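Local coordinates for probable mannosyltransferase KTR4 (Saccharomyces cerevisiae, PDB 5A07), which is a probable glycosyltransferase of the GT-A clan, whose lumenal part holds guanosine-5'-diphosphate and a manganese ion in this model, at residues Q247-N252 and H372-I377; D253-F258 and L364-S369. One frame throughout, in Å; residues are numbered along the deposited sequence.

Contact 1: Q247-N252 and H372-I377; sequences QFMNKN and HWFRDI
An aromatic cluster of Phe-248, His-372 and Phe-374 joins helix 245-251 to the end of strand 371-373, on the mixed sheet of a GT-A glycosyltransferase fold. Phe-248 touches both of the other rings. Its CG stands anti to the backbone N (chi1 166°), which sends the ring off the helix toward the strand. There its edge meets the face of His-372 in a T-shaped stack, with centroids 4.8 Å apart and planes at 60°. The phenyl edge comes in over the middle of the imidazole, and the closest pair is Phe-248 CZ to His-372 CE1 at 3.6 Å. The imidazole does not rely on this stack alone: its NE2 is hydrogen-bonded to the OH of Tyr-434, the C-terminal residue, which should help fix the turn of the ring that Phe-248 meets.

Phe-374 closes the cluster. It meets Phe-248 obliquely, its CZ 3.9 Å from Phe-248 CD2, the two side chains running past each other in opposite directions. His-372 CD2 sits over the centre of one face of the Phe-374 ring, 3.3 Å above its plane. Ile-323 of strand 322-325 touches both Phe-374 and Met-249 from the sheet. Phe-374 is also the centre of an inverse gamma turn, where the chain leaves the strand. Bends at chi2 and chi3 curl the Met-249 chain so that its sulfur makes a Met-aromatic contact near the plane of the Phe-374 ring, SD lying 3.6 Å from CZ.

Contact 2: D253-F258 and L364-S369; sequences DKIYGF and LFADKS
The backbones of Lys-254 and Ser-369 come nearest at 7.9 Å between CA atoms, and those of Ile-255 and Ala-366 at 8.8 Å, so side chains have to bridge the gap. Lys-254 does it with its ammonium group: NZ donates to the backbone O of Ser-369 at 2.8 Å, almost in line with the carbonyl, the C=O...N angle being 171°. The chain gets there by one bend, at chi2, after which the outer methylenes run extended and bring NZ to the carbonyl. Along the way the lysine also packs on His-372.

The second bridge is apolar. Ile-255 CD1 meets the methyl of Ala-366, CB, at 3.7 Å, and Leu-362 of helix 354-365 lies against the same isoleucine. CG1 of Ile-255 sits between the backbone N and the carbonyl carbon (chi1 63°), and with chi2 extended it carries CD1 out to the alanine.

Both bridges fall where connections enter neighbouring parallel strands of the mixed sheet. Helix 245-251 ends in a Schellman motif with Asp-253, at positive phi, as its C-prime residue, and Lys-254 and Ile-255 then lead into strand 256-262. Across from them, the chain leaving helix 354-365 passes through an Asx turn before strand 371-373. In that turn Asp-367 OD1 accepts twice from Ser-369, from N at 2.9 Å and from OG at 2.7 Å, which probably helps hold Ser-369, whose carbonyl O receives Lys-254 NZ. Both donors approach from the same face of the carboxylate plane, the hydroxyl from well above it and the amide closer to it, on the anti side.

In the fold
The centres of contacts 1 and 2 are about 11 Å apart, and both reach the mixed sheet, where strands 256-262 and 371-373 run side by side in parallel. Along the chain the order is 247-252, 253-258, 364-369, 372-377, so contact 2 falls within the span that contact 1 closes. Helix 245-251 runs into strand 256-262, and helix 354-365 into strand 371-373. Backbone bonds sew the pieces together: His-372 N to Tyr-256 O and Phe-374 N to Phe-258 O, each 2.8 Å. Two helix-to-strand units about ninety residues apart thus lie side by side in the sheet of the GT-A fold, contact 2 at the strand entrances and contact 1 against helix 245-251.

Contact 1: Q247-N252 and H372-I377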
loop_
_atom_site.group_PDB
_atom_site.type_symbol
_atom_site.label_atom_id
_atom_site.label_comp_id
_atom_site.label_asym_id
_atom_site.label_seq_id
_atom_site.Cartn_x
_atom_site.Cartn_y
_atom_site.Cartn_z
ATOM N N GLN B 247 -17.314 -3.997 3.375
ATOM C CA GLN B 247 -18.135 -5.241 3.458
ATOM C C GLN B 247 -17.684 -6.254 2.411
ATOM O O GLN B 247 -17.752 -7.436 2.674
ATOM C CB GLN B 247 -19.671 -4.971 3.337
ATOM C CG GLN B 247 -20.226 -4.128 4.478
ATOM C CD GLN B 247 -20.293 -4.844 5.832
ATOM O OE1 GLN B 247 -19.487 -5.675 6.131
ATOM N NE2 GLN B 247 -21.289 -4.491 6.645
ATOM N N PHE B 248 -17.257 -5.801 1.217
ATOM C CA PHE B 248 -16.680 -6.694 0.258
ATOM C C PHE B 248 -15.457 -7.386 0.812
ATOM O O PHE B 248 -15.294 -8.620 0.706
ATOM C CB PHE B 248 -16.351 -5.964 -1.046
ATOM C CG PHE B 248 -15.464 -6.733 -1.941
ATOM C CD1 PHE B 248 -15.986 -7.669 -2.807
ATOM C CD2 PHE B 248 -14.073 -6.548 -1.894
ATOM C CE1 PHE B 248 -15.168 -8.457 -3.615
ATOM C CE2 PHE B 248 -13.231 -7.297 -2.730
ATOM C CZ PHE B 248 -13.775 -8.275 -3.575
ATOM N N MET B 249 -14.616 -6.626 1.488
ATOM C CA MET B 249 -13.382 -7.201 2.081
ATOM C C MET B 249 -13.751 -8.279 3.115
ATOM O O MET B 249 -13.157 -9.369 3.170
ATOM C CB MET B 249 -12.538 -6.145 2.811
ATOM C CG MET B 249 -12.073 -4.914 2.061
ATOM S SD MET B 249 -10.951 -5.360 0.810
ATOM C CE MET B 249 -9.434 -5.511 1.802
ATOM N N ASN B 250 -14.659 -7.922 3.975
ATOM C CA ASN B 250 -15.048 -8.800 5.053
ATOM C C ASN B 250 -15.709 -10.072 4.516
ATOM O O ASN B 250 -15.333 -11.193 4.897
ATOM C CB ASN B 250 -16.032 -8.078 5.975
ATOM C CG ASN B 250 -16.225 -8.824 7.251
ATOM O OD1 ASN B 250 -15.371 -8.843 8.100
ATOM N ND2 ASN B 250 -17.309 -9.531 7.326
ATOM N N LYS B 251 -16.701 -9.913 3.639
ATOM C CA LYS B 251 -17.404 -11.034 3.108
ATOM C C LYS B 251 -16.536 -11.962 2.250
ATOM O O LYS B 251 -16.853 -13.122 2.133
ATOM C CB LYS B 251 -18.630 -10.573 2.315
ATOM C CG LYS B 251 -19.660 -11.627 2.125
ATOM C CD LYS B 251 -20.370 -12.042 3.433
ATOM C CE LYS B 251 -21.062 -13.406 3.301
ATOM N NZ LYS B 251 -22.084 -13.369 2.217
ATOM N N ASN B 252 -15.466 -11.480 1.632
ATOM C CA ASN B 252 -14.613 -12.303 0.792
ATOM C C ASN B 252 -13.234 -12.603 1.393
ATOM O O ASN B 252 -12.316 -12.987 0.696
ATOM C CB ASN B 252 -14.552 -11.676 -0.606
ATOM C CG ASN B 252 -15.917 -11.655 -1.265
ATOM O OD1 ASN B 252 -16.369 -12.660 -1.791
ATOM N ND2 ASN B 252 -16.674 -10.541 -1.105
ATOM N N HIS B 372 -6.218 -8.221 -2.312
ATOM C CA HIS B 372 -7.107 -7.954 -3.422
ATOM C C HIS B 372 -6.574 -6.767 -4.227
ATOM O O HIS B 372 -6.416 -5.661 -3.653
ATOM C CB HIS B 372 -8.504 -7.659 -2.936
ATOM C CG HIS B 372 -9.495 -7.385 -4.009
ATOM N ND1 HIS B 372 -10.027 -8.382 -4.801
ATOM C CD2 HIS B 372 -10.049 -6.232 -4.443
ATOM C CE1 HIS B 372 -10.848 -7.856 -5.693
ATOM N NE2 HIS B 372 -10.900 -6.549 -5.487
ATOM N N TRP B 373 -6.526 -6.925 -5.550
ATOM C CA TRP B 373 -6.248 -5.825 -6.478
ATOM C C TRP B 373 -7.560 -5.184 -6.955
ATOM O O TRP B 373 -8.344 -5.797 -7.701
ATOM C CB TRP B 373 -5.434 -6.313 -7.687
ATOM C CG TRP B 373 -5.105 -5.262 -8.687
ATOM C CD1 TRP B 373 -4.880 -3.970 -8.433
ATOM C CD2 TRP B 373 -4.857 -5.440 -10.056
ATOM N NE1 TRP B 373 -4.590 -3.283 -9.573
ATOM C CE2 TRP B 373 -4.587 -4.171 -10.599
ATOM C CE3 TRP B 373 -4.866 -6.551 -10.911
ATOM C CZ2 TRP B 373 -4.283 -3.983 -11.930
ATOM C CZ3 TRP B 373 -4.589 -6.366 -12.217
ATOM C CH2 TRP B 373 -4.284 -5.091 -12.725
ATOM N N PHE B 374 -7.798 -3.936 -6.512
ATOM C CA PHE B 374 -9.038 -3.230 -6.792
ATOM C C PHE B 374 -8.948 -2.623 -8.181
ATOM O O PHE B 374 -8.776 -1.396 -8.358
ATOM C CB PHE B 374 -9.311 -2.132 -5.737
ATOM C CG PHE B 374 -10.075 -2.629 -4.557
ATOM C CD1 PHE B 374 -11.402 -2.972 -4.682
ATOM C CD2 PHE B 374 -9.440 -2.789 -3.305
ATOM C CE1 PHE B 374 -12.106 -3.478 -3.577
ATOM C CE2 PHE B 374 -10.152 -3.275 -2.237
ATOM C CZ PHE B 374 -11.485 -3.632 -2.360
ATOM N N ARG B 375 -9.083 -3.479 -9.187
ATOM C CA ARG B 375 -8.948 -3.051 -10.576
ATOM C C ARG B 375 -9.939 -1.936 -10.904
ATOM O O ARG B 375 -9.638 -1.051 -11.729
ATOM C CB ARG B 375 -9.139 -4.248 -11.539
ATOM C CG ARG B 375 -7.983 -5.248 -11.470
ATOM C CD ARG B 375 -8.334 -6.508 -12.244
ATOM N NE ARG B 375 -8.349 -6.285 -13.710
ATOM C CZ ARG B 375 -8.703 -7.208 -14.599
ATOM N NH1 ARG B 375 -9.034 -8.462 -14.198
ATOM N NH2 ARG B 375 -8.730 -6.908 -15.880
ATOM N N ASP B 376 -11.100 -1.988 -10.291
ATOM C CA ASP B 376 -12.186 -1.090 -10.608
ATOM C C ASP B 376 -12.019 0.301 -10.004
ATOM O O ASP B 376 -12.797 1.214 -10.399
ATOM C CB ASP B 376 -13.584 -1.674 -10.206
ATOM C CG ASP B 376 -13.654 -2.149 -8.721
ATOM O OD1 ASP B 376 -12.590 -2.490 -8.064
ATOM O OD2 ASP B 376 -14.783 -2.248 -8.175
ATOM N N ILE B 377 -11.098 0.461 -9.043
ATOM C CA ILE B 377 -10.919 1.765 -8.373
ATOM C C ILE B 377 -9.944 2.576 -9.215
ATOM O O ILE B 377 -8.726 2.456 -9.102
ATOM C CB ILE B 377 -10.546 1.664 -6.889
ATOM C CG1 ILE B 377 -11.643 0.914 -6.164
ATOM C CG2 ILE B 377 -10.350 3.101 -6.387
ATOM C CD1 ILE B 377 -11.404 0.780 -4.678
#

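Contact 2: D253-F258 and L364-S369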
loop_
_atom_site.group_PDB
_atom_site.type_symbol
_atom_site.label_atom_id
_atom_site.label_comp_id
_atom_site.label_asym_id
_atom_site.label_seq_id
_atom_site.Cartn_x
_atom_site.Cartn_y
_atom_site.Cartn_z
ATOM N N ASP B 253 -13.103 -12.370 2.694
ATOM C CA ASP B 253 -11.894 -12.650 3.467
ATOM C C ASP B 253 -10.632 -12.027 2.910
ATOM O O ASP B 253 -9.580 -12.635 2.881
ATOM C CB ASP B 253 -11.741 -14.180 3.695
ATOM C CG ASP B 253 -12.886 -14.735 4.584
ATOM O OD1 ASP B 253 -13.301 -14.023 5.525
ATOM O OD2 ASP B 253 -13.380 -15.825 4.300
ATOM N N LYS B 254 -10.724 -10.744 2.533
ATOM C CA LYS B 254 -9.589 -10.008 2.117
ATOM C C LYS B 254 -9.072 -9.145 3.233
ATOM O O LYS B 254 -9.823 -8.415 3.874
ATOM C CB LYS B 254 -9.923 -9.138 0.899
ATOM C CG LYS B 254 -10.623 -9.896 -0.198
ATOM C CD LYS B 254 -9.804 -11.032 -0.747
ATOM C CE LYS B 254 -10.585 -11.677 -1.909
ATOM N NZ LYS B 254 -9.774 -12.840 -2.293
ATOM N N ILE B 255 -7.775 -9.210 3.435
ATOM C CA ILE B 255 -7.156 -8.399 4.473
ATOM C C ILE B 255 -6.502 -7.127 3.964
ATOM O O ILE B 255 -6.045 -6.318 4.742
ATOM C CB ILE B 255 -6.093 -9.201 5.240
ATOM C CG1 ILE B 255 -4.948 -9.621 4.359
ATOM C CG2 ILE B 255 -6.797 -10.384 5.972
ATOM C CD1 ILE B 255 -3.682 -10.112 5.095
ATOM N N TYR B 256 -6.402 -6.989 2.633
ATOM C CA TYR B 256 -5.663 -5.861 2.101
ATOM C C TYR B 256 -6.141 -5.607 0.676
ATOM O O TYR B 256 -6.379 -6.553 -0.087
ATOM C CB TYR B 256 -4.180 -6.124 2.132
ATOM C CG TYR B 256 -3.329 -4.873 1.879
ATOM C CD1 TYR B 256 -3.129 -3.944 2.893
ATOM C CD2 TYR B 256 -2.759 -4.626 0.675
ATOM C CE1 TYR B 256 -2.383 -2.805 2.677
ATOM C CE2 TYR B 256 -1.968 -3.490 0.471
ATOM C CZ TYR B 256 -1.788 -2.603 1.496
ATOM O OH TYR B 256 -1.032 -1.489 1.308
ATOM N N GLY B 257 -6.294 -4.337 0.353
ATOM C CA GLY B 257 -6.638 -3.890 -0.976
ATOM C C GLY B 257 -5.687 -2.835 -1.488
ATOM O O GLY B 257 -5.320 -1.885 -0.741
ATOM N N PHE B 258 -5.285 -2.981 -2.761
ATOM C CA PHE B 258 -4.380 -2.070 -3.388
ATOM C C PHE B 258 -4.838 -1.778 -4.815
ATOM O O PHE B 258 -5.657 -2.500 -5.390
ATOM C CB PHE B 258 -2.939 -2.615 -3.368
ATOM C CG PHE B 258 -2.671 -3.732 -4.365
ATOM C CD1 PHE B 258 -2.979 -5.025 -4.070
ATOM C CD2 PHE B 258 -2.122 -3.466 -5.596
ATOM C CE1 PHE B 258 -2.743 -6.050 -4.987
ATOM C CE2 PHE B 258 -1.897 -4.477 -6.525
ATOM C CZ PHE B 258 -2.226 -5.760 -6.206
ATOM N N LEU B 364 5.001 -12.192 3.224
ATOM C CA LEU B 364 5.641 -13.278 3.986
ATOM C C LEU B 364 4.677 -13.929 4.954
ATOM O O LEU B 364 4.733 -15.174 5.141
ATOM C CB LEU B 364 6.851 -12.753 4.758
ATOM C CG LEU B 364 7.965 -12.353 3.815
ATOM C CD1 LEU B 364 8.989 -11.565 4.571
ATOM C CD2 LEU B 364 8.612 -13.535 3.142
ATOM N N PHE B 365 3.745 -13.163 5.549
ATOM C CA PHE B 365 2.998 -13.638 6.709
ATOM C C PHE B 365 1.560 -13.858 6.451
ATOM O O PHE B 365 0.842 -14.155 7.382
ATOM C CB PHE B 365 3.171 -12.707 7.939
ATOM C CG PHE B 365 4.616 -12.338 8.235
ATOM C CD1 PHE B 365 5.611 -13.292 8.161
ATOM C CD2 PHE B 365 4.949 -11.080 8.625
ATOM C CE1 PHE B 365 6.956 -12.978 8.406
ATOM C CE2 PHE B 365 6.264 -10.724 8.849
ATOM C CZ PHE B 365 7.284 -11.681 8.741
ATOM N N ALA B 366 1.122 -13.740 5.191
ATOM C CA ALA B 366 -0.283 -13.898 4.826
ATOM C C ALA B 366 -0.381 -14.636 3.513
ATOM O O ALA B 366 0.549 -14.631 2.710
ATOM C CB ALA B 366 -0.987 -12.562 4.680
ATOM N N ASP B 367 -1.533 -15.235 3.319
ATOM C CA ASP B 367 -1.867 -15.932 2.119
ATOM C C ASP B 367 -2.127 -14.910 1.013
ATOM O O ASP B 367 -3.005 -14.072 1.137
ATOM C CB ASP B 367 -3.190 -16.709 2.333
ATOM C CG ASP B 367 -3.552 -17.579 1.146
ATOM O OD1 ASP B 367 -3.346 -17.230 -0.052
ATOM O OD2 ASP B 367 -4.084 -18.682 1.374
ATOM N N LYS B 368 -1.418 -15.022 -0.095
ATOM C CA LYS B 368 -1.505 -14.024 -1.128
ATOM C C LYS B 368 -2.909 -13.875 -1.783
ATOM O O LYS B 368 -3.200 -12.804 -2.387
ATOM C CB LYS B 368 -0.447 -14.246 -2.175
ATOM C CG LYS B 368 -0.698 -15.470 -3.043
ATOM C CD LYS B 368 0.626 -15.823 -3.692
ATOM C CE LYS B 368 0.443 -16.639 -4.947
ATOM N NZ LYS B 368 0.231 -17.980 -4.587
ATOM N N SER B 369 -3.764 -14.893 -1.679
ATOM C CA SER B 369 -5.122 -14.840 -2.231
ATOM C C SER B 369 -6.075 -14.001 -1.335
ATOM O O SER B 369 -7.191 -13.717 -1.747
ATOM C CB SER B 369 -5.676 -16.254 -2.430
ATOM O OG SER B 369 -5.825 -16.903 -1.168
#